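Local coordinates for protein serine protease (Nocardiopsis alba, PDB 2OUA) that probably cleaves peptide bonds in proteins as a secreted, acid-stable serine endopeptidase of the chymotrypsin-like type, at residues A[21-27]-A[63-67]; A[87-91]-A[184-188]; A[1-5]-A[45-49]. One frame throughout, in Å; residues are numbered along the deposited sequence.

Contact 1 (A[21-27]-A[63-67]); sequences ATNASGQ and AFVRG
Ala21 and Thr22 end an extended strand leading into a tight hairpin; Ala21 CB and O lie 4.2 and 3.7 Å from Phe64 CE1, the O at the ring edge. Between CA atoms, Ala21 to Phe64 (8.5 Å) and Gln27 to Arg66 (6.9 Å) are too far apart for strand pairing, so side chains bridge the gap. Asn23 (chi1 p) opens a type I turn ending at Gly26 (phi +80°), a G1 bulge: Gly26 N bonds Asn23 O (2.8 Å) and Asn23 N bonds Gln27 O (2.9 Å). Asn23 OD1 reaches forward to accept from Gln27 N (2.9 Å) and, weakly, from Ser25 N (2.9 Å), the latter closing an Asx turn; Asn23 CB lies 3.8 Å from Phe64 CE2. At Gln27 (m, t), OE1 accepts from Asn23 ND2 (2.8 Å) and weakly from NE of the extended Arg66 (3.1 Å). The Phe64 side chain (chi1 t) spans the gap, against Leu184 too. Strand 63-67 runs between strands 28-32 and 48-56; Glu53 of the latter accepts from Asn23 ND2.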
loop_
_atom_site.group_PDB
_atom_site.type_symbol
_atom_site.label_atom_id
_atom_site.label_comp_id
_atom_site.label_asym_id
_atom_site.label_seq_id
_atom_site.Cartn_x
_atom_site.Cartn_y
_atom_site.Cartn_z
ATOM N N ALA A 21 2.535 -2.744 10.104
ATOM C CA ALA A 21 2.970 -1.673 10.996
ATOM C C ALA A 21 2.213 -1.745 12.322
ATOM O O ALA A 21 1.176 -2.394 12.418
ATOM C CB ALA A 21 2.734 -0.311 10.337
ATOM N N THR A 22 2.745 -1.076 13.341
ATOM C CA THR A 22 2.110 -1.044 14.651
ATOM C C THR A 22 1.760 0.409 14.962
ATOM O O THR A 22 2.468 1.319 14.532
ATOM C CB THR A 22 3.058 -1.587 15.751
ATOM O OG1 THR A 22 4.253 -0.794 15.794
ATOM C CG2 THR A 22 3.443 -3.026 15.456
ATOM N N ASN A 23 0.667 0.641 15.685
ATOM C CA ASN A 23 0.300 2.015 16.018
ATOM C C ASN A 23 0.950 2.439 17.331
ATOM O O ASN A 23 1.706 1.671 17.931
ATOM C CB ASN A 23 -1.224 2.184 16.100
ATOM C CG ASN A 23 -1.858 1.341 17.190
ATOM O OD1 ASN A 23 -1.191 0.920 18.137
ATOM N ND2 ASN A 23 -3.162 1.108 17.071
ATOM N N ALA A 24 0.657 3.659 17.768
ATOM C CA ALA A 24 1.229 4.206 18.995
ATOM C C ALA A 24 0.992 3.346 20.236
ATOM O O ALA A 24 1.779 3.393 21.181
ATOM C CB ALA A 24 0.695 5.617 19.229
ATOM N N SER A 25 -0.086 2.569 20.239
ATOM C CA SER A 25 -0.393 1.705 21.376
ATOM C C SER A 25 0.268 0.335 21.248
ATOM O O SER A 25 0.073 -0.540 22.093
ATOM C CB SER A 25 -1.908 1.524 21.519
ATOM O OG SER A 25 -2.532 2.728 21.934
ATOM N N GLY A 26 1.047 0.152 20.186
ATOM C CA GLY A 26 1.722 -1.118 19.978
ATOM C C GLY A 26 0.813 -2.179 19.390
ATOM O O GLY A 26 1.119 -3.371 19.431
ATOM N N GLN A 27 -0.313 -1.749 18.835
ATOM C CA GLN A 27 -1.267 -2.678 18.245
ATOM C C GLN A 27 -0.900 -2.929 16.782
ATOM O O GLN A 27 -0.590 -1.994 16.041
ATOM C CB GLN A 27 -2.677 -2.103 18.381
ATOM C CG GLN A 27 -2.977 -1.688 19.816
ATOM C CD GLN A 27 -4.270 -0.918 19.963
ATOM O OE1 GLN A 27 -4.561 -0.014 19.180
ATOM N NE2 GLN A 27 -5.047 -1.259 20.984
ATOM N N ALA A 63 -4.393 5.094 4.733
ATOM C CA ALA A 63 -5.182 4.457 5.767
ATOM C C ALA A 63 -4.355 3.485 6.592
ATOM O O ALA A 63 -3.304 3.007 6.153
ATOM C CB ALA A 63 -6.360 3.723 5.137
ATOM N N PHE A 64 -4.829 3.224 7.803
ATOM C CA PHE A 64 -4.176 2.270 8.689
ATOM C C PHE A 64 -5.267 1.357 9.210
ATOM O O PHE A 64 -6.259 1.819 9.782
ATOM C CB PHE A 64 -3.496 2.949 9.880
ATOM C CG PHE A 64 -2.904 1.965 10.869
ATOM C CD1 PHE A 64 -1.807 1.177 10.517
ATOM C CD2 PHE A 64 -3.477 1.790 12.129
ATOM C CE1 PHE A 64 -1.291 0.226 11.405
ATOM C CE2 PHE A 64 -2.971 0.842 13.025
ATOM C CZ PHE A 64 -1.876 0.058 12.662
ATOM N N VAL A 65 -5.090 0.063 8.982
ATOM C CA VAL A 65 -6.040 -0.933 9.445
ATOM C C VAL A 65 -5.446 -1.562 10.696
ATOM O O VAL A 65 -4.322 -2.060 10.667
ATOM C CB VAL A 65 -6.259 -2.032 8.387
ATOM C CG1 VAL A 65 -7.092 -3.166 8.973
ATOM C CG2 VAL A 65 -6.961 -1.441 7.168
ATOM N N ARG A 66 -6.198 -1.522 11.792
ATOM C CA ARG A 66 -5.753 -2.098 13.058
ATOM C C ARG A 66 -6.333 -3.502 13.202
ATOM O O ARG A 66 -7.532 -3.708 13.019
ATOM C CB ARG A 66 -6.214 -1.217 14.223
ATOM C CG ARG A 66 -6.210 -1.911 15.579
ATOM C CD ARG A 66 -6.669 -0.960 16.672
ATOM N NE ARG A 66 -6.905 -1.646 17.938
ATOM C CZ ARG A 66 -7.988 -2.372 18.208
ATOM N NH1 ARG A 66 -8.941 -2.508 17.297
ATOM N NH2 ARG A 66 -8.114 -2.960 19.390
ATOM N N GLY A 67 -5.476 -4.464 13.516
ATOM C CA GLY A 67 -5.948 -5.827 13.675
ATOM C C GLY A 67 -6.718 -5.988 14.970
ATOM O O GLY A 67 -6.305 -5.471 16.006
#

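Contact 2 (A[87-91]-A[184-188]); sequences TVSGS and LRLRT
Val88, Leu186 and Thr188 carry most of this contact, which joins an irregular loop to the C-terminal tail without a hydrogen bond across it. The two segments run in broadly opposite directions and approach most closely at Ser89 and Thr188, whose CA atoms are 4.8 Å apart. Val88, extended and with chi1 t, points its CB toward the tail. Its CG1 lies 3.5 Å from Leu186 CD2, the tightest apolar contact, and its CB is 4.0 Å from Arg187 O. Leu186, in the t,p rotamer on the short strand 185-186, spreads the same CD2 over the loop, 3.6 Å from Gly90 O and 4.0 Å from Ser91 CB; Gly90 is fully extended (phi/psi 172/-168). Thr188 passes alongside: its CA makes a CH...O contact with Val88 O (3.4 Å), and its CG2 rests 3.7 Å from Ser89 C and 3.9 Å from Gly90 N. The hydroxyls of Ser89 and Ser91 turn to other partners, Thr151 and Asn176 respectively, while a glycerol, probably from the crystallisation liquor, hydrogen-bonds to both Thr188 O and Arg187 NH2. Phe19 of strand 14-22 touches both Val88 and Leu186, so the apolar patch continues into the N-terminal barrel. This arrangement belongs to the two-barrel chymotrypsin-like fold: the connection between the barrels meets the chain end, which, after helix 176-181 at the end of the second barrel, returns to pair with a strand of the first.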
loop_
_atom_site.group_PDB
_atom_site.type_symbol
_atom_site.label_atom_id
_atom_site.label_comp_id
_atom_site.label_asym_id
_atom_site.label_seq_id
_atom_site.Cartn_x
_atom_site.Cartn_y
_atom_site.Cartn_z
ATOM N N THR A 87 12.135 -8.013 1.516
ATOM C CA THR A 87 12.149 -7.742 2.947
ATOM C C THR A 87 12.141 -6.237 3.184
ATOM O O THR A 87 12.720 -5.477 2.411
ATOM C CB THR A 87 13.394 -8.349 3.612
ATOM O OG1 THR A 87 14.564 -7.883 2.934
ATOM C CG2 THR A 87 13.348 -9.866 3.536
ATOM N N VAL A 88 11.470 -5.814 4.251
ATOM C CA VAL A 88 11.385 -4.402 4.600
ATOM C C VAL A 88 12.337 -4.119 5.752
ATOM O O VAL A 88 12.194 -4.690 6.837
ATOM C CB VAL A 88 9.948 -4.018 5.036
ATOM C CG1 VAL A 88 9.877 -2.524 5.361
ATOM C CG2 VAL A 88 8.963 -4.371 3.933
ATOM N N SER A 89 13.315 -3.249 5.520
ATOM C CA SER A 89 14.280 -2.910 6.562
ATOM C C SER A 89 14.137 -1.449 6.983
ATOM O O SER A 89 14.762 -1.003 7.943
ATOM C CB SER A 89 15.708 -3.171 6.072
ATOM O OG SER A 89 16.093 -2.231 5.088
ATOM N N GLY A 90 13.306 -0.708 6.259
ATOM C CA GLY A 90 13.098 0.692 6.585
ATOM C C GLY A 90 12.274 1.379 5.518
ATOM O O GLY A 90 11.691 0.714 4.664
ATOM N N SER A 91 12.224 2.707 5.563
ATOM C CA SER A 91 11.466 3.463 4.579
ATOM C C SER A 91 12.221 4.683 4.065
ATOM O O SER A 91 11.633 5.746 3.874
ATOM C CB SER A 91 10.115 3.902 5.165
ATOM O OG SER A 91 10.283 4.696 6.326
ATOM N N LEU A 184 3.045 5.780 13.495
ATOM C CA LEU A 184 3.093 4.349 13.225
ATOM C C LEU A 184 4.535 3.885 13.090
ATOM O O LEU A 184 5.415 4.668 12.734
ATOM C CB LEU A 184 2.340 4.037 11.931
ATOM C CG LEU A 184 0.913 4.577 11.821
ATOM C CD1 LEU A 184 0.360 4.263 10.434
ATOM C CD2 LEU A 184 0.036 3.961 12.907
ATOM N N ARG A 185 4.769 2.608 13.367
ATOM C CA ARG A 185 6.106 2.037 13.261
ATOM C C ARG A 185 6.072 0.872 12.280
ATOM O O ARG A 185 5.380 -0.123 12.491
ATOM C CB ARG A 185 6.596 1.568 14.635
ATOM N N LEU A 186 6.822 1.018 11.195
ATOM C CA LEU A 186 6.907 -0.001 10.159
ATOM C C LEU A 186 7.553 -1.256 10.743
ATOM O O LEU A 186 8.511 -1.165 11.509
ATOM C CB LEU A 186 7.763 0.540 9.008
ATOM C CG LEU A 186 7.731 -0.137 7.642
ATOM C CD1 LEU A 186 6.340 -0.020 7.046
ATOM C CD2 LEU A 186 8.754 0.531 6.729
ATOM N N ARG A 187 7.027 -2.427 10.397
ATOM C CA ARG A 187 7.599 -3.677 10.892
ATOM C C ARG A 187 8.853 -3.990 10.068
ATOM O O ARG A 187 8.778 -4.150 8.847
ATOM C CB ARG A 187 6.592 -4.821 10.750
ATOM C CG ARG A 187 7.067 -6.143 11.343
ATOM C CD ARG A 187 7.037 -6.114 12.864
ATOM N NE ARG A 187 7.483 -7.378 13.444
ATOM C CZ ARG A 187 7.099 -7.831 14.634
ATOM N NH1 ARG A 187 6.259 -7.121 15.374
ATOM N NH2 ARG A 187 7.547 -8.999 15.081
ATOM N N THR A 188 9.999 -4.079 10.737
ATOM C CA THR A 188 11.258 -4.356 10.049
ATOM C C THR A 188 12.013 -5.518 10.690
ATOM O O THR A 188 11.512 -6.056 11.695
ATOM C CB THR A 188 12.182 -3.123 10.071
ATOM O OG1 THR A 188 12.537 -2.821 11.425
ATOM C CG2 THR A 188 11.480 -1.919 9.454
ATOM O OXT THR A 188 13.097 -5.869 10.183
#

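Contact 3 (A[1-5]-A[45-49]); sequences ADIIG and IGNGR
The N-terminal segment is extended from Asp2 to Gly5, a weakly bonded strand that pairs in parallel with strand 72-74, whereas residues 45-48 form the type II' turn of a two-residue beta hairpin. Gly46 takes phi/psi 62/-135 and Asn47 -90/11, and the flanking residues pair through Ile45 N to Gly48 O (3.0 Å) and Gly48 N to Ile45 O (2.7 Å). The chain start lies against one face of this turn, with the CA atoms of Ala1 and Gly48 5.1 Å apart. Ala1 has the largest buried area: its CB points toward the turn, 3.2 Å from Ile45 O and 3.7 Å from Gly48 N. A CB on Gly46 or Gly48 would crowd that methyl. Ile3 (m,m) extends CD1 to 4.3 Å from CD1 of Ile45 (t,t); Val17 and Phe71 touch both side chains. On the outer side, Arg49 NH1 bonds Gly48 O (2.7 Å) and Gly46 O (3.2 Å). The polar link is Ala1 N to Asn47 OD1 (2.8 Å, Asn47 chi1 p), and one water accepts from Asn47 ND2 (3.1 Å) and weakly from Ala1 N (3.4 Å). This is consistent with a mature N terminus released from a longer precursor, its amino group met here by a neutral amide oxygen rather than a carboxylate; backbone bonds of Ala1 to Asn70 and Thr72 also hold it.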
loop_
_atom_site.group_PDB
_atom_site.type_symbol
_atom_site.label_atom_id
_atom_site.label_comp_id
_atom_site.label_asym_id
_atom_site.label_seq_id
_atom_site.Cartn_x
_atom_site.Cartn_y
_atom_site.Cartn_z
ATOM N N ALA A 1 -3.292 -14.674 10.928
ATOM C CA ALA A 1 -2.946 -14.430 9.496
ATOM C C ALA A 1 -1.688 -13.577 9.419
ATOM O O ALA A 1 -1.574 -12.569 10.115
ATOM C CB ALA A 1 -4.104 -13.718 8.790
ATOM N N ASP A 2 -0.737 -13.982 8.583
ATOM C CA ASP A 2 0.495 -13.216 8.448
ATOM C C ASP A 2 0.250 -11.973 7.604
ATOM O O ASP A 2 -0.204 -12.068 6.464
ATOM C CB ASP A 2 1.600 -14.056 7.801
ATOM C CG ASP A 2 2.116 -15.153 8.717
ATOM O OD1 ASP A 2 1.903 -15.060 9.944
ATOM O OD2 ASP A 2 2.755 -16.102 8.206
ATOM N N ILE A 3 0.547 -10.809 8.170
ATOM C CA ILE A 3 0.363 -9.552 7.457
ATOM C C ILE A 3 1.593 -9.331 6.583
ATOM O O ILE A 3 2.665 -8.955 7.065
ATOM C CB ILE A 3 0.187 -8.383 8.444
ATOM C CG1 ILE A 3 -0.973 -8.697 9.398
ATOM C CG2 ILE A 3 -0.102 -7.090 7.686
ATOM C CD1 ILE A 3 -2.286 -9.028 8.696
ATOM N N ILE A 4 1.414 -9.590 5.291
ATOM C CA ILE A 4 2.473 -9.476 4.298
ATOM C C ILE A 4 2.052 -8.492 3.215
ATOM O O ILE A 4 0.913 -8.527 2.752
ATOM C CB ILE A 4 2.735 -10.857 3.653
ATOM C CG1 ILE A 4 3.285 -11.818 4.712
ATOM C CG2 ILE A 4 3.688 -10.728 2.467
ATOM C CD1 ILE A 4 3.427 -13.249 4.221
ATOM N N GLY A 5 2.974 -7.623 2.812
ATOM C CA GLY A 5 2.660 -6.644 1.784
ATOM C C GLY A 5 2.178 -7.262 0.485
ATOM O O GLY A 5 2.708 -8.274 0.034
ATOM N N ILE A 45 -8.781 -10.853 6.379
ATOM C CA ILE A 45 -7.616 -11.346 5.657
ATOM C C ILE A 45 -7.269 -12.691 6.283
ATOM O O ILE A 45 -6.767 -12.761 7.405
ATOM C CB ILE A 45 -6.414 -10.369 5.751
ATOM C CG1 ILE A 45 -5.176 -11.026 5.139
ATOM C CG2 ILE A 45 -6.175 -9.948 7.187
ATOM C CD1 ILE A 45 -4.016 -10.071 4.940
ATOM N N GLY A 46 -7.558 -13.762 5.554
ATOM C CA GLY A 46 -7.306 -15.086 6.087
ATOM C C GLY A 46 -8.190 -15.210 7.313
ATOM O O GLY A 46 -9.360 -14.825 7.274
ATOM N N ASN A 47 -7.641 -15.724 8.406
ATOM C CA ASN A 47 -8.405 -15.873 9.639
ATOM C C ASN A 47 -8.253 -14.597 10.460
ATOM O O ASN A 47 -8.630 -14.543 11.631
ATOM C CB ASN A 47 -7.884 -17.071 10.435
ATOM C CG ASN A 47 -6.495 -16.837 10.997
ATOM O OD1 ASN A 47 -5.710 -16.067 10.440
ATOM N ND2 ASN A 47 -6.179 -17.510 12.097
ATOM N N GLY A 48 -7.688 -13.568 9.836
ATOM C CA GLY A 48 -7.487 -12.306 10.527
ATOM C C GLY A 48 -8.625 -11.325 10.327
ATOM O O GLY A 48 -9.299 -11.344 9.299
ATOM N N ARG A 49 -8.840 -10.466 11.318
ATOM C CA ARG A 49 -9.895 -9.459 11.259
ATOM C C ARG A 49 -9.338 -8.115 11.711
ATOM O O ARG A 49 -8.533 -8.044 12.640
ATOM C CB ARG A 49 -11.065 -9.859 12.165
ATOM C CG ARG A 49 -11.730 -11.176 11.791
ATOM C CD ARG A 49 -12.554 -11.054 10.516
ATOM N NE ARG A 49 -13.184 -12.320 10.148
ATOM C CZ ARG A 49 -12.560 -13.320 9.527
ATOM N NH1 ARG A 49 -11.280 -13.211 9.193
ATOM N NH2 ARG A 49 -13.220 -14.436 9.243
HETATM O O HOH W 1 -3.293 -17.279 13.086
#

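All three contacts reach the curled sheet of the N-terminal barrel. Contacts 1 and 2, with centres about 13 Å apart, touch directly: Thr22 O and Arg185 N are 2.9 Å apart, a probable hydrogen bond between strands 14-22 and 185-186. Contacts 1 and 3 (centres about 14 Å apart) do not touch (nearest atoms about 4 Å apart) but are joined by neighbouring strands 62-69 and 48-56, and their segments alternate along the chain. Contacts 2 and 3 are farther apart, about 17 Å between centres and about 7 Å between nearest atoms. The Phe64 side chain of contact 1 is about 12 Å from that of Asp61 in the predicted His35-Asp61-Ser143 triad; contacts 2 and 3 lie away from triad and inhibitor pocket.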